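Side-chain contacts in folylpolyglutamate synthase (FolC) (Helicobacter pylori, PDB 6K8C), which probably adds glutamate to dihydropteroate to give dihydrofolate and then extends tetrahydrofolates into polyglutamates, spending ATP at each addition: residues K36-K39 with N40-E44; A106-Q109 with L110-H113; L296-E299 with I300-I303; D366-N370 with E371-V375. All coordinates share one frame; numbering follows the deposited sequence.

Contact 1: residues K36-K39 with N40-E44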
loop_
_atom_site.group_PDB
_atom_site.type_symbol
_atom_site.label_atom_id
_atom_site.label_comp_id
_atom_site.label_asym_id
_atom_site.label_seq_id
_atom_site.Cartn_x
_atom_site.Cartn_y
_atom_site.Cartn_z
ATOM N N LYS A 36 24.323 2.189 7.069
ATOM C CA LYS A 36 25.696 1.696 7.155
ATOM C C LYS A 36 26.034 1.281 8.581
ATOM O O LYS A 36 26.625 0.219 8.808
ATOM C CB LYS A 36 26.669 2.763 6.653
ATOM C CG LYS A 36 27.755 2.231 5.725
ATOM C CD LYS A 36 27.244 2.089 4.290
ATOM C CE LYS A 36 28.373 1.759 3.319
ATOM N NZ LYS A 36 28.046 2.157 1.921
ATOM N N ASP A 37 25.645 2.105 9.560
ATOM C CA ASP A 37 25.849 1.747 10.961
ATOM C C ASP A 37 25.068 0.498 11.334
ATOM O O ASP A 37 25.563 -0.352 12.084
ATOM C CB ASP A 37 25.439 2.904 11.870
ATOM C CG ASP A 37 26.383 4.078 11.782
ATOM O OD1 ASP A 37 27.350 4.012 10.995
ATOM O OD2 ASP A 37 26.154 5.069 12.507
ATOM N N PHE A 38 23.832 0.376 10.838
ATOM C CA PHE A 38 23.037 -0.814 11.126
ATOM C C PHE A 38 23.746 -2.072 10.643
ATOM O O PHE A 38 23.812 -3.078 11.360
ATOM C CB PHE A 38 21.648 -0.715 10.479
ATOM C CG PHE A 38 20.899 -2.021 10.478
ATOM C CD1 PHE A 38 20.144 -2.399 11.574
ATOM C CD2 PHE A 38 20.988 -2.889 9.403
ATOM C CE1 PHE A 38 19.475 -3.605 11.591
ATOM C CE2 PHE A 38 20.327 -4.099 9.415
ATOM C CZ PHE A 38 19.562 -4.457 10.504
ATOM N N LYS A 39 24.257 -2.042 9.409
ATOM C CA LYS A 39 24.882 -3.232 8.845
ATOM C C LYS A 39 26.137 -3.608 9.624
ATOM O O LYS A 39 26.376 -4.788 9.905
ATOM C CB LYS A 39 25.202 -3.003 7.370
ATOM C CG LYS A 39 23.993 -3.142 6.439
ATOM C CD LYS A 39 24.408 -3.023 4.985
ATOM C CE LYS A 39 24.977 -1.650 4.680
ATOM N NZ LYS A 39 25.409 -1.531 3.262
ATOM N N ASN A 40 26.934 -2.608 10.006
ATOM C CA ASN A 40 28.089 -2.861 10.863
ATOM C C ASN A 40 27.662 -3.476 12.191
ATOM O O ASN A 40 28.198 -4.507 12.614
ATOM C CB ASN A 40 28.863 -1.562 11.102
ATOM C CG ASN A 40 29.771 -1.190 9.934
ATOM O OD1 ASN A 40 30.217 -2.049 9.169
ATOM N ND2 ASN A 40 30.064 0.099 9.808
ATOM N N ALA A 41 26.682 -2.863 12.862
ATOM C CA ALA A 41 26.304 -3.331 14.192
ATOM C C ALA A 41 25.520 -4.633 14.151
ATOM O O ALA A 41 25.522 -5.383 15.131
ATOM C CB ALA A 41 25.488 -2.263 14.924
ATOM N N PHE A 42 24.836 -4.921 13.047
ATOM C CA PHE A 42 24.024 -6.128 12.987
ATOM C C PHE A 42 24.446 -7.040 11.840
ATOM O O PHE A 42 25.251 -7.951 12.047
ATOM C CB PHE A 42 22.539 -5.762 12.887
ATOM C CG PHE A 42 21.976 -5.216 14.165
ATOM C CD1 PHE A 42 21.418 -6.068 15.100
ATOM C CD2 PHE A 42 22.013 -3.857 14.439
ATOM C CE1 PHE A 42 20.904 -5.583 16.283
ATOM C CE2 PHE A 42 21.499 -3.367 15.626
ATOM C CZ PHE A 42 20.945 -4.230 16.546
ATOM N N PHE A 43 23.920 -6.821 10.639
ATOM C CA PHE A 43 24.200 -7.737 9.540
ATOM C C PHE A 43 23.861 -7.082 8.210
ATOM O O PHE A 43 23.114 -6.102 8.141
ATOM C CB PHE A 43 23.423 -9.046 9.702
ATOM C CG PHE A 43 21.929 -8.871 9.727
ATOM C CD1 PHE A 43 21.200 -8.878 8.544
ATOM C CD2 PHE A 43 21.255 -8.709 10.926
ATOM C CE1 PHE A 43 19.832 -8.715 8.555
ATOM C CE2 PHE A 43 19.882 -8.548 10.947
ATOM C CZ PHE A 43 19.167 -8.550 9.757
ATOM N N GLU A 44 24.427 -7.654 7.148
ATOM C CA GLU A 44 24.078 -7.327 5.772
ATOM C C GLU A 44 23.054 -8.366 5.327
ATOM O O GLU A 44 23.388 -9.545 5.181
ATOM C CB GLU A 44 25.321 -7.346 4.884
ATOM C CG GLU A 44 25.132 -6.848 3.465
ATOM C CD GLU A 44 26.276 -5.943 3.033
ATOM O OE1 GLU A 44 26.198 -5.339 1.941
ATOM O OE2 GLU A 44 27.256 -5.830 3.801
#
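Phe38, Phe42 and Phe43 form an aromatic cluster at the C-terminal end of helix 28-41, where the chain leaves helical geometry at Phe42. The Phe38 side chain swings CG anti to its own N (chi1 167°), which lays the ring beside the residues that follow. The Phe42 ring lies nearly parallel to that of Phe38, planes at 19°, but slid so far apart that they barely overlap; CD1 of Phe38 meets CD2 of Phe42 at 3.7 Å. The Phe42 CB instead sits over one face of the Phe38 ring as a CH-pi contact, toward its rim. Phe43, with chi1 60°, turns a face to the edge of Phe38 in a T-shaped pair, centroids 5.5 Å apart. Phe115, Leu110 and Met131 pack on this cluster from neighbouring helices, and Lys134 makes a cation-pi contact with Phe43. The bent chain of Lys39 passes Glu44, NZ of Lys39 staying 4.1 Å from OE1 of Glu44, beyond a salt bridge; that oxygen also makes a long, weak ion pair with Lys156. The last turn closes with Phe42 N donating to Phe38 O at 2.7 Å, and that same oxygen lies at the edge of the Phe42 ring, in its plane.

Contact 2: residues A106-Q109 with L110-H113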
loop_
_atom_site.group_PDB
_atom_site.type_symbol
_atom_site.label_atom_id
_atom_site.label_comp_id
_atom_site.label_asym_id
_atom_site.label_seq_id
_atom_site.Cartn_x
_atom_site.Cartn_y
_atom_site.Cartn_z
ATOM N N ALA A 106 12.364 -7.181 18.010
ATOM C CA ALA A 106 13.237 -6.489 17.066
ATOM C C ALA A 106 13.509 -5.063 17.524
ATOM O O ALA A 106 14.639 -4.571 17.427
ATOM C CB ALA A 106 12.611 -6.492 15.668
ATOM N N HIS A 107 12.474 -4.380 18.016
ATOM C CA HIS A 107 12.656 -3.037 18.549
ATOM C C HIS A 107 13.625 -3.040 19.727
ATOM O O HIS A 107 14.499 -2.169 19.827
ATOM C CB HIS A 107 11.304 -2.461 18.969
ATOM C CG HIS A 107 11.416 -1.325 19.937
ATOM N ND1 HIS A 107 11.890 -0.084 19.572
ATOM C CD2 HIS A 107 11.148 -1.253 21.262
ATOM C CE1 HIS A 107 11.894 0.711 20.628
ATOM N NE2 HIS A 107 11.451 0.026 21.666
ATOM N N GLN A 108 13.495 -4.019 20.624
ATOM C CA GLN A 108 14.363 -4.063 21.799
ATOM C C GLN A 108 15.830 -4.187 21.404
ATOM O O GLN A 108 16.704 -3.612 22.062
ATOM C CB GLN A 108 13.951 -5.213 22.716
ATOM C CG GLN A 108 12.796 -4.880 23.652
ATOM C CD GLN A 108 12.971 -3.537 24.351
ATOM O OE1 GLN A 108 14.050 -3.219 24.851
ATOM N NE2 GLN A 108 11.904 -2.746 24.389
ATOM N N GLN A 109 16.121 -4.916 20.323
ATOM C CA GLN A 109 17.500 -5.023 19.859
ATOM C C GLN A 109 17.984 -3.720 19.232
ATOM O O GLN A 109 19.158 -3.357 19.374
ATOM C CB GLN A 109 17.635 -6.171 18.856
ATOM C CG GLN A 109 17.209 -7.531 19.382
ATOM C CD GLN A 109 17.393 -8.628 18.351
ATOM O OE1 GLN A 109 16.444 -9.326 17.993
ATOM N NE2 GLN A 109 18.620 -8.783 17.863
ATOM N N LEU A 110 17.100 -3.005 18.528
ATOM C CA LEU A 110 17.520 -1.810 17.801
ATOM C C LEU A 110 17.700 -0.600 18.711
ATOM O O LEU A 110 18.615 0.206 18.499
ATOM C CB LEU A 110 16.499 -1.463 16.716
ATOM C CG LEU A 110 16.447 -2.317 15.455
ATOM C CD1 LEU A 110 15.346 -1.799 14.542
ATOM C CD2 LEU A 110 17.791 -2.284 14.755
ATOM N N GLN A 111 16.818 -0.436 19.699
ATOM C CA GLN A 111 16.674 0.851 20.374
ATOM C C GLN A 111 17.931 1.286 21.121
ATOM O O GLN A 111 18.089 2.482 21.389
ATOM C CB GLN A 111 15.486 0.803 21.338
ATOM C CG GLN A 111 15.506 -0.372 22.303
ATOM C CD GLN A 111 16.417 -0.134 23.493
ATOM O OE1 GLN A 111 16.579 0.999 23.945
ATOM N NE2 GLN A 111 17.023 -1.201 24.001
ATOM N N SER A 112 18.828 0.361 21.456
ATOM C CA SER A 112 20.011 0.710 22.235
ATOM C C SER A 112 21.114 1.352 21.404
ATOM O O SER A 112 22.166 1.682 21.957
ATOM C CB SER A 112 20.564 -0.530 22.943
ATOM O OG SER A 112 20.491 -1.674 22.109
ATOM N N HIS A 113 20.910 1.544 20.107
ATOM C CA HIS A 113 21.942 2.090 19.242
ATOM C C HIS A 113 21.604 3.517 18.841
ATOM O O HIS A 113 20.435 3.870 18.651
ATOM C CB HIS A 113 22.125 1.223 17.995
ATOM C CG HIS A 113 22.531 -0.184 18.303
ATOM N ND1 HIS A 113 23.804 -0.658 18.074
ATOM C CD2 HIS A 113 21.833 -1.217 18.830
ATOM C CE1 HIS A 113 23.873 -1.924 18.443
ATOM N NE2 HIS A 113 22.690 -2.288 18.906
HETATM O O HOH W 1 19.363 -3.703 22.759
HETATM O O HOH W 2 21.213 -4.588 20.595
#
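Gln111 crosses the side chain of His107 at about a right angle, its CG over one face of the imidazole and its CB 3.7 Å from CE1 of His107. The CG stands toward the rim of the ring, in a CH-pi contact, and the amide plane of Gln111 is turned 57° from the ring. This follows from a chain folded twice: chi1 of 52° sets CG between the backbone N and the carbonyl carbon, and chi2 of 81° bends the amide back along the helix. There NE2 of Gln111 donates to Gln108 O at 3.1 Å, in the carbonyl plane and on a lone pair, so a side chain takes up a carbonyl of the last turn of helix 100-110. The Gln108 amide lies obliquely beside that of Gln111, but its NE2 is bonded to Glu104 and to Asn10 O. His107 is held through ND1 by Tyr124 and through NE2 by Asn10 O. At the helix end, Leu110 to His113 form a type I turn that leaves His113 at the N-cap position of helix 114-118. One water donates to Gln108 O. A second donates to Gln109 O at 2.7 Å and lies in the ring plane of His113, at NE2. Carbonyls at the C-terminal end of a helix lack the usual backbone donors; here the Gln111 amide and two waters supply hydrogen bonds to Gln108 O and Gln109 O, while imidazole hydrogen bonds on both nitrogens should fix the ring that Gln111 packs against.

Contact 3: residues L296-E299 with I300-I303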
loop_
_atom_site.group_PDB
_atom_site.type_symbol
_atom_site.label_atom_id
_atom_site.label_comp_id
_atom_site.label_asym_id
_atom_site.label_seq_id
_atom_site.Cartn_x
_atom_site.Cartn_y
_atom_site.Cartn_z
ATOM N N LEU A 296 -16.736 -1.967 -4.729
ATOM C CA LEU A 296 -17.419 -1.810 -3.450
ATOM C C LEU A 296 -18.928 -1.742 -3.636
ATOM O O LEU A 296 -19.685 -2.259 -2.805
ATOM C CB LEU A 296 -16.900 -0.569 -2.732
ATOM C CG LEU A 296 -15.501 -0.799 -2.160
ATOM C CD1 LEU A 296 -14.773 0.505 -2.034
ATOM C CD2 LEU A 296 -15.581 -1.502 -0.812
ATOM N N LYS A 297 -19.387 -1.108 -4.716
ATOM C CA LYS A 297 -20.808 -1.144 -5.037
ATOM C C LYS A 297 -21.299 -2.584 -5.137
ATOM O O LYS A 297 -22.340 -2.941 -4.574
ATOM C CB LYS A 297 -21.072 -0.393 -6.345
ATOM C CG LYS A 297 -22.466 -0.632 -6.920
ATOM C CD LYS A 297 -22.917 0.529 -7.815
ATOM C CE LYS A 297 -22.182 0.546 -9.152
ATOM N NZ LYS A 297 -22.690 1.631 -10.067
ATOM N N GLU A 298 -20.544 -3.430 -5.844
ATOM C CA GLU A 298 -20.929 -4.831 -5.983
ATOM C C GLU A 298 -20.897 -5.545 -4.638
ATOM O O GLU A 298 -21.773 -6.365 -4.341
ATOM C CB GLU A 298 -20.010 -5.534 -6.984
ATOM C CG GLU A 298 -20.282 -5.192 -8.444
ATOM C CD GLU A 298 -21.759 -5.013 -8.741
ATOM O OE1 GLU A 298 -22.153 -3.906 -9.175
ATOM O OE2 GLU A 298 -22.527 -5.980 -8.545
ATOM N N GLU A 299 -19.898 -5.240 -3.807
ATOM C CA GLU A 299 -19.825 -5.871 -2.493
ATOM C C GLU A 299 -20.914 -5.356 -1.563
ATOM O O GLU A 299 -21.409 -6.109 -0.718
ATOM C CB GLU A 299 -18.447 -5.648 -1.880
ATOM C CG GLU A 299 -17.451 -6.722 -2.280
ATOM C CD GLU A 299 -17.482 -7.920 -1.354
ATOM O OE1 GLU A 299 -18.102 -8.935 -1.728
ATOM O OE2 GLU A 299 -16.894 -7.848 -0.253
ATOM N N ILE A 300 -21.304 -4.088 -1.703
ATOM C CA ILE A 300 -22.437 -3.577 -0.939
ATOM C C ILE A 300 -23.712 -4.324 -1.314
ATOM O O ILE A 300 -24.525 -4.671 -0.447
ATOM C CB ILE A 300 -22.588 -2.060 -1.157
ATOM C CG1 ILE A 300 -21.497 -1.293 -0.398
ATOM C CG2 ILE A 300 -23.961 -1.599 -0.708
ATOM C CD1 ILE A 300 -21.414 0.175 -0.799
ATOM N N LYS A 301 -23.912 -4.577 -2.610
ATOM C CA LYS A 301 -25.090 -5.326 -3.041
ATOM C C LYS A 301 -25.098 -6.726 -2.443
ATOM O O LYS A 301 -26.133 -7.199 -1.963
ATOM C CB LYS A 301 -25.144 -5.402 -4.566
ATOM C CG LYS A 301 -25.310 -4.068 -5.277
ATOM C CD LYS A 301 -25.112 -4.243 -6.775
ATOM C CE LYS A 301 -25.602 -3.039 -7.562
ATOM N NZ LYS A 301 -25.300 -3.181 -9.019
ATOM N N ARG A 302 -23.951 -7.406 -2.461
ATOM C CA ARG A 302 -23.889 -8.760 -1.921
ATOM C C ARG A 302 -24.121 -8.764 -0.415
ATOM O O ARG A 302 -24.916 -9.557 0.105
ATOM C CB ARG A 302 -22.538 -9.396 -2.253
ATOM C CG ARG A 302 -22.317 -10.750 -1.590
ATOM C CD ARG A 302 -20.945 -11.328 -1.911
ATOM N NE ARG A 302 -19.868 -10.625 -1.220
ATOM C CZ ARG A 302 -19.287 -11.059 -0.106
ATOM N NH1 ARG A 302 -18.308 -10.358 0.453
ATOM N NH2 ARG A 302 -19.685 -12.195 0.452
ATOM N N ILE A 303 -23.444 -7.869 0.303
ATOM C CA ILE A 303 -23.391 -7.961 1.757
ATOM C C ILE A 303 -24.654 -7.391 2.391
ATOM O O ILE A 303 -25.258 -8.020 3.269
ATOM C CB ILE A 303 -22.122 -7.261 2.279
ATOM C CG1 ILE A 303 -20.879 -8.006 1.786
ATOM C CG2 ILE A 303 -22.140 -7.174 3.804
ATOM C CD1 ILE A 303 -19.574 -7.447 2.312
#
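Chi1 of 173° points the Arg302 chain back toward Glu299, and a bend at chi3 (72°) turns its guanidinium edge to the carboxylate; Glu299 meets it by bending at chi2. The two side chains run side by side, pointing the same way, with their flat groups only 15° from coplanar. NH1 of Arg302 donates to OE2 of Glu299 at 3.0 Å; OE2 offers its syn lone pair and lies in the guanidinium plane. NE of Arg302 is modelled 2.5 Å from OE1 of Glu299, so short that its detail is doubtful, and the bond from NH1 to OE1 is weak. The sound NH1 to OE2 bond and the near-coplanar groups should still restrict rotation of the arginine head. CG1 of Ile303 stands over one guanidinium face, toward the rim, while its CD1 lies 3.7 Å from OE2 of Glu299. One residue earlier, Lys301 stretches out beside Glu298 and its NZ reaches OE1 of Glu298 at 3.2 Å, on the syn side, as a second salt bridge. The aliphatic part of Lys301 also runs along Lys297, CE to CG 4.0 Å, whereas NZ of Lys297 is bonded to Ile326 O. Leu296 and Ile300 pack on Leu283 and Leu374 of the sheet. Two i to i+3 salt bridges, on different sides of the outer surface, with Leu296 and Ile300 turned to the sheet, mark helix 290-303 as an amphipathic helix of the Mur ligase glutamate ligase domain.

Contact 4: residues D366-N370 with E371-V375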
loop_
_atom_site.group_PDB
_atom_site.type_symbol
_atom_site.label_atom_id
_atom_site.label_comp_id
_atom_site.label_asym_id
_atom_site.label_seq_id
_atom_site.Cartn_x
_atom_site.Cartn_y
_atom_site.Cartn_z
ATOM N N ASP A 366 -21.767 10.227 14.403
ATOM C CA ASP A 366 -21.797 8.893 14.991
ATOM C C ASP A 366 -22.463 7.911 14.038
ATOM O O ASP A 366 -23.203 8.295 13.128
ATOM C CB ASP A 366 -22.534 8.873 16.344
ATOM C CG ASP A 366 -22.104 10.004 17.268
ATOM O OD1 ASP A 366 -20.971 9.955 17.795
ATOM O OD2 ASP A 366 -22.909 10.941 17.478
ATOM N N VAL A 367 -22.192 6.626 14.262
ATOM C CA VAL A 367 -22.828 5.545 13.519
ATOM C C VAL A 367 -23.996 5.016 14.342
ATOM O O VAL A 367 -23.876 4.829 15.562
ATOM C CB VAL A 367 -21.822 4.426 13.176
ATOM C CG1 VAL A 367 -20.709 4.960 12.281
ATOM C CG2 VAL A 367 -21.241 3.793 14.439
ATOM N N GLU A 368 -25.136 4.802 13.686
ATOM C CA GLU A 368 -26.280 4.162 14.320
ATOM C C GLU A 368 -26.232 2.663 14.070
ATOM O O GLU A 368 -25.878 2.215 12.976
ATOM C CB GLU A 368 -27.605 4.714 13.790
ATOM C CG GLU A 368 -27.694 6.219 13.658
ATOM C CD GLU A 368 -28.961 6.645 12.935
ATOM O OE1 GLU A 368 -28.863 7.430 11.967
ATOM O OE2 GLU A 368 -30.054 6.187 13.333
ATOM N N GLU A 369 -26.620 1.894 15.086
ATOM C CA GLU A 369 -26.560 0.440 14.996
ATOM C C GLU A 369 -27.566 -0.101 13.989
ATOM O O GLU A 369 -27.354 -1.178 13.417
ATOM C CB GLU A 369 -26.798 -0.183 16.377
ATOM C CG GLU A 369 -25.928 0.348 17.543
ATOM C CD GLU A 369 -26.084 1.843 17.830
ATOM O OE1 GLU A 369 -27.097 2.443 17.404
ATOM O OE2 GLU A 369 -25.184 2.418 18.481
ATOM N N ASN A 370 -28.652 0.630 13.752
ATOM C CA ASN A 370 -29.701 0.225 12.823
ATOM C C ASN A 370 -29.379 0.538 11.366
ATOM O O ASN A 370 -30.200 0.235 10.494
ATOM C CB ASN A 370 -31.010 0.916 13.208
ATOM C CG ASN A 370 -30.791 2.345 13.670
ATOM O OD1 ASN A 370 -30.156 2.588 14.698
ATOM N ND2 ASN A 370 -31.310 3.300 12.906
ATOM N N GLU A 371 -28.229 1.141 11.076
ATOM C CA GLU A 371 -27.867 1.520 9.719
ATOM C C GLU A 371 -26.575 0.825 9.306
ATOM O O GLU A 371 -25.797 0.367 10.147
ATOM C CB GLU A 371 -27.703 3.043 9.594
ATOM C CG GLU A 371 -28.938 3.842 9.998
ATOM C CD GLU A 371 -29.973 3.937 8.889
ATOM O OE1 GLU A 371 -29.780 3.309 7.825
ATOM O OE2 GLU A 371 -30.984 4.645 9.083
ATOM N N ASN A 372 -26.359 0.746 7.994
ATOM C CA ASN A 372 -25.153 0.165 7.421
ATOM C C ASN A 372 -24.330 1.248 6.734
ATOM O O ASN A 372 -24.874 2.227 6.214
ATOM C CB ASN A 372 -25.495 -0.946 6.430
ATOM C CG ASN A 372 -26.306 -2.057 7.066
ATOM O OD1 ASN A 372 -25.956 -2.557 8.134
ATOM N ND2 ASN A 372 -27.392 -2.452 6.412
ATOM N N TYR A 373 -23.009 1.066 6.734
ATOM C CA TYR A 373 -22.098 2.123 6.318
ATOM C C TYR A 373 -20.950 1.566 5.493
ATOM O O TYR A 373 -20.455 0.470 5.767
ATOM C CB TYR A 373 -21.508 2.861 7.525
ATOM C CG TYR A 373 -22.534 3.489 8.433
ATOM C CD1 TYR A 373 -23.087 2.771 9.486
ATOM C CD2 TYR A 373 -22.942 4.806 8.250
ATOM C CE1 TYR A 373 -24.026 3.339 10.328
ATOM C CE2 TYR A 373 -23.887 5.389 9.091
ATOM C CZ TYR A 373 -24.423 4.646 10.130
ATOM O OH TYR A 373 -25.357 5.198 10.977
ATOM N N LEU A 374 -20.527 2.340 4.494
ATOM C CA LEU A 374 -19.230 2.179 3.852
ATOM C C LEU A 374 -18.367 3.379 4.214
ATOM O O LEU A 374 -18.777 4.527 4.006
ATOM C CB LEU A 374 -19.356 2.060 2.324
ATOM C CG LEU A 374 -18.038 2.158 1.533
ATOM C CD1 LEU A 374 -17.073 1.048 1.924
ATOM C CD2 LEU A 374 -18.287 2.144 0.017
ATOM N N VAL A 375 -17.191 3.111 4.777
ATOM C CA VAL A 375 -16.185 4.128 5.057
ATOM C C VAL A 375 -15.149 4.048 3.943
ATOM O O VAL A 375 -14.549 2.990 3.725
ATOM C CB VAL A 375 -15.543 3.916 6.439
ATOM C CG1 VAL A 375 -14.391 4.892 6.659
ATOM C CG2 VAL A 375 -16.598 4.046 7.537
HETATM O O HOH W 3 -26.347 7.547 10.482
HETATM O O HOH W 4 -30.552 7.629 9.388
HETATM O O HOH W 5 -27.721 -2.386 10.490
#
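Val367 places CG1 over the centre of one face of the Tyr373 ring, 4.2 Å from its centroid and 10° off the ring normal, a CH-pi contact; its CB touches CE1 of Tyr373 at 3.8 Å. With CG anti to the carbonyl carbon (chi1 -58°), the phenol reaches back to the loop. Its OH accepts the backbone N-H of Glu368 in a nearly straight bond of 2.7 Å. Glu368 O lies at the ring edge, in plane, as does a water that bonds to the phenol OH and donates to OE1 of Glu368. Glu368 and Glu371 lie side by side, pointing the same way, Glu368 extended and Glu371 bent at chi2, with carboxylate planes 71° apart. OE1 of Glu368 and OE2 of Glu371 are 4.5 Å apart, and a second water donates to both. Lys332 forms a salt bridge with OE1 of Glu371 and probably offsets the like charges, while ND2 of Asn370 donates a hydrogen bond to OE2 of Glu368 from above the carboxylate plane. Glu371 N bonds to Glu368 O at 3.2 Å, closing a type I beta turn from Glu368 to Glu371. The turn is anchored by a tyrosine of the strand it leads into: 373-376, an inner strand of the glutamate ligase domain sheet.

How the contacts relate
Along the chain the contacts follow in series and fall into two pairs. Contacts 1 and 2, with centres 13 Å apart, join the end of helix 28-41 to the end of helix 100-110: CZ of Phe42 lies 3.5 Å from NE2 of His113, and CE1 of Phe38 meets CD2 of Leu110 at 3.8 Å. Contacts 3 and 4, with centres 15 Å apart, share the glutamate ligase domain, where helix 290-303 lies on strand 373-376 and CD1 of Ile300 touches CD2 of Leu374 at 3.8 Å. Centres of contacts 1 and 3 are about 49 Å apart, on opposite sides of the chain's centre, consistent with the two-domain build of folylpolyglutamate synthases, whose domains resemble the middle and C-terminal ones of Mur ligases.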